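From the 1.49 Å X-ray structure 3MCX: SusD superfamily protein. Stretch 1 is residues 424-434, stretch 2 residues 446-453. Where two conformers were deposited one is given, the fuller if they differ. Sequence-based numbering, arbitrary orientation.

Stretch 1, residues 424-434: YLRNGLAIERK
Stretch 2, residues 446-453: NAQKIEAT

The two stretches meet as a short antiparallel strand pairing, extended at one end by an arginine side chain bonded to backbone and closed at the other by an alanine methyl packed against a helix end and turn.

The register is fixed by Ile 431 opposite Ile 450 (CA-CA 5.1 Å), a hydrogen-bonded pair: Ile 431 N donates to Ile 450 O at 2.9 Å and 176°, and Ile 450 N returns to Ile 431 O at 2.8 Å and 163°. Glu 432 and Lys 449 follow as the non-hydrogen-bonded pair, their CA atoms 4.5 Å apart. Arg 433 N to Gln 448 O (2.9 Å, 166°) continues the ladder. Phi/psi values of -101/119 and -120/125 at Ile 431 and Glu 432, and -133/131 and -127/115 at Lys 449 and Ile 450, are extended.

Both isoleucines point to one face, where Ile 431 CG2 (chi1 m, chi2 t) lies 4.1 Å from Ile 450 CD1 (chi1 m, chi2 96°). Arg 433 (m, p, t, -83°) points toward stretch 2; its guanidinium carries Ile 450 CD1 over one face and meets Ala 447 O near its plane, where NH1 of Arg 433 donates to that oxygen at 2.9 Å and 153°. Glu 432 and Lys 449 occupy the other face, touching through aliphatic carbons, CG to CG 4.0 Å, while Lys 449 NZ forms a salt bridge with Glu 451 OE2 at 3.0 Å.

Upstream, the helix ends in a turn: Leu 429 N donates to Tyr 424 O (3.0 Å), and Gly 428 adopts phi/psi 65/27. Ala 452 points its CB toward this turn, 3.8 Å from Gly 428 CA and 4.3 Å from Leu 425 CD2 (m, t). Water 1 bridges the stretches here, donating to Gly 428 O (3.0 Å) and Glu 451 OE1 (2.7 Å) and accepting from Ala 452 N (2.9 Å).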

# COMPACT_ATOMS: atom_id res chain seq x y z
N TYR A 424 10.76 4.53 5.51
CA TYR A 424 11.95 4.30 6.29
C TYR A 424 12.95 3.51 5.45
O TYR A 424 14.13 3.88 5.37
CB TYR A 424 11.64 3.48 7.55
CG TYR A 424 10.87 4.22 8.60
CD1 TYR A 424 9.48 4.28 8.53
CD2 TYR A 424 11.51 4.84 9.67
CE1 TYR A 424 8.76 4.97 9.51
CE2 TYR A 424 10.79 5.51 10.63
CZ TYR A 424 9.41 5.54 10.57
OH TYR A 424 8.68 6.22 11.54
N LEU A 425 12.49 2.44 4.80
CA LEU A 425 13.41 1.53 4.10
C LEU A 425 14.20 2.27 3.02
O LEU A 425 15.44 2.15 2.96
CB LEU A 425 12.66 0.36 3.51
CG LEU A 425 11.90 -0.55 4.50
CD1 LEU A 425 11.20 -1.70 3.76
CD2 LEU A 425 12.83 -1.05 5.63
N ARG A 426 13.50 3.01 2.16
CA ARG A 426 14.21 3.64 1.04
C ARG A 426 15.14 4.77 1.44
O ARG A 426 16.01 5.18 0.68
CB ARG A 426 13.25 4.14 -0.04
CG ARG A 426 12.38 5.30 0.37
CD ARG A 426 11.58 5.83 -0.82
NE ARG A 426 10.60 6.79 -0.30
CZ ARG A 426 9.39 6.46 0.15
NH1 ARG A 426 8.94 5.22 0.11
NH2 ARG A 426 8.61 7.41 0.63
N ASN A 427 14.96 5.26 2.67
CA ASN A 427 15.82 6.27 3.23
C ASN A 427 16.87 5.75 4.20
O ASN A 427 17.61 6.53 4.80
CB ASN A 427 14.96 7.39 3.83
CG ASN A 427 14.30 8.21 2.75
OD1 ASN A 427 15.02 8.86 1.96
ND2 ASN A 427 12.98 8.15 2.63
N GLY A 428 16.99 4.43 4.32
CA GLY A 428 17.98 3.81 5.20
C GLY A 428 17.79 4.08 6.68
O GLY A 428 18.75 4.07 7.46
N LEU A 429 16.55 4.32 7.06
CA LEU A 429 16.25 4.78 8.42
C LEU A 429 15.81 3.62 9.29
O LEU A 429 15.01 2.78 8.85
CB LEU A 429 15.10 5.78 8.39
CG LEU A 429 15.41 7.05 7.62
CD1 LEU A 429 14.15 7.96 7.62
CD2 LEU A 429 16.64 7.83 8.16
N ALA A 430 16.32 3.58 10.50
CA ALA A 430 15.85 2.64 11.52
C ALA A 430 14.45 2.99 11.98
O ALA A 430 14.13 4.17 12.19
CB ALA A 430 16.78 2.61 12.73
N ILE A 431 13.68 1.94 12.22
CA ILE A 431 12.30 2.02 12.71
C ILE A 431 12.35 1.74 14.19
O ILE A 431 12.82 0.67 14.59
CB ILE A 431 11.46 0.97 12.02
CG1 ILE A 431 11.29 1.31 10.54
CG2 ILE A 431 10.09 0.88 12.72
CD1 ILE A 431 10.91 0.09 9.73
N GLU A 432 11.94 2.69 15.04
CA GLU A 432 11.97 2.51 16.49
C GLU A 432 10.54 2.62 17.03
O GLU A 432 9.85 3.62 16.80
CB GLU A 432 12.88 3.53 17.20
CG GLU A 432 14.38 3.33 16.95
CD GLU A 432 15.24 4.31 17.75
OE1 GLU A 432 15.22 5.53 17.46
OE2 GLU A 432 15.89 3.85 18.70
N ARG A 433 10.11 1.60 17.75
CA ARG A 433 8.82 1.58 18.42
C ARG A 433 9.05 2.06 19.85
O ARG A 433 9.41 1.26 20.72
CB ARG A 433 8.27 0.15 18.38
CG ARG A 433 7.76 -0.32 17.07
CD ARG A 433 8.83 -0.84 16.05
NE ARG A 433 8.08 -1.41 14.96
CZ ARG A 433 7.58 -2.64 14.93
NH1 ARG A 433 7.99 -3.59 15.75
NH2 ARG A 433 6.71 -2.92 13.99
N LYS A 434 8.84 3.35 20.10
CA LYS A 434 9.20 3.98 21.37
C LYS A 434 8.01 4.23 22.30
O LYS A 434 8.19 4.36 23.51
CB LYS A 434 9.93 5.31 21.16
CG LYS A 434 11.33 5.15 20.55
CD LYS A 434 12.15 6.39 20.83
CE LYS A 434 13.06 6.74 19.67
NZ LYS A 434 13.55 8.19 19.78
N ASN A 446 12.87 -8.99 19.79
CA ASN A 446 13.92 -8.06 19.31
C ASN A 446 13.43 -7.18 18.18
O ASN A 446 14.06 -7.03 17.13
CB ASN A 446 15.21 -8.81 18.94
CG ASN A 446 16.34 -7.86 18.52
OD1 ASN A 446 16.46 -6.73 19.04
ND2 ASN A 446 17.15 -8.29 17.54
N ALA A 447 12.27 -6.57 18.38
CA ALA A 447 11.67 -5.76 17.35
C ALA A 447 11.27 -4.39 17.87
O ALA A 447 10.37 -3.73 17.33
CB ALA A 447 10.44 -6.50 16.69
N GLN A 448 11.98 -3.90 18.88
CA GLN A 448 11.82 -2.51 19.29
C GLN A 448 12.52 -1.56 18.29
O GLN A 448 12.12 -0.41 18.11
CB GLN A 448 12.36 -2.29 20.69
CG GLN A 448 11.55 -3.01 21.76
CD GLN A 448 12.04 -2.66 23.14
OE1 GLN A 448 13.07 -3.17 23.59
NE2 GLN A 448 11.33 -1.77 23.81
N LYS A 449 13.60 -2.04 17.68
CA LYS A 449 14.35 -1.29 16.66
C LYS A 449 14.59 -2.22 15.49
O LYS A 449 15.09 -3.34 15.70
CB LYS A 449 15.69 -0.76 17.18
CG LYS A 449 16.46 0.06 16.08
CD LYS A 449 17.85 0.50 16.44
CE LYS A 449 18.85 -0.67 16.41
NZ LYS A 449 20.28 -0.31 16.24
N ILE A 450 14.29 -1.75 14.30
CA ILE A 450 14.57 -2.52 13.06
C ILE A 450 15.36 -1.61 12.12
O ILE A 450 14.83 -0.64 11.63
CB ILE A 450 13.31 -3.05 12.37
CG1 ILE A 450 12.42 -3.80 13.36
CG2 ILE A 450 13.65 -3.97 11.20
CD1 ILE A 450 11.33 -2.89 13.92
N GLU A 451 16.61 -2.00 11.86
CA GLU A 451 17.40 -1.32 10.83
C GLU A 451 16.91 -1.68 9.44
O GLU A 451 16.33 -2.75 9.24
CB GLU A 451 18.88 -1.69 10.94
CG GLU A 451 19.50 -1.34 12.28
CD GLU A 451 19.87 0.14 12.42
OE1 GLU A 451 19.41 0.99 11.61
OE2 GLU A 451 20.62 0.41 13.39
N ALA A 452 17.15 -0.78 8.47
CA ALA A 452 16.72 -1.00 7.08
C ALA A 452 17.48 -2.12 6.37
O ALA A 452 17.05 -2.60 5.33
CB ALA A 452 16.83 0.31 6.27
N THR A 453 18.53 -2.60 7.00
CA THR A 453 19.33 -3.74 6.57
C THR A 453 19.02 -5.01 7.37
O THR A 453 19.65 -6.04 7.13
CB THR A 453 20.80 -3.43 6.70
OG1 THR A 453 21.07 -2.93 8.03
CG2 THR A 453 21.22 -2.35 5.64
O HOH W 1 18.76 1.61 9.09
O HOH W 2 14.06 0.10 8.68
O HOH W 3 14.42 1.23 20.06
O HOH W 4 8.79 -0.72 22.55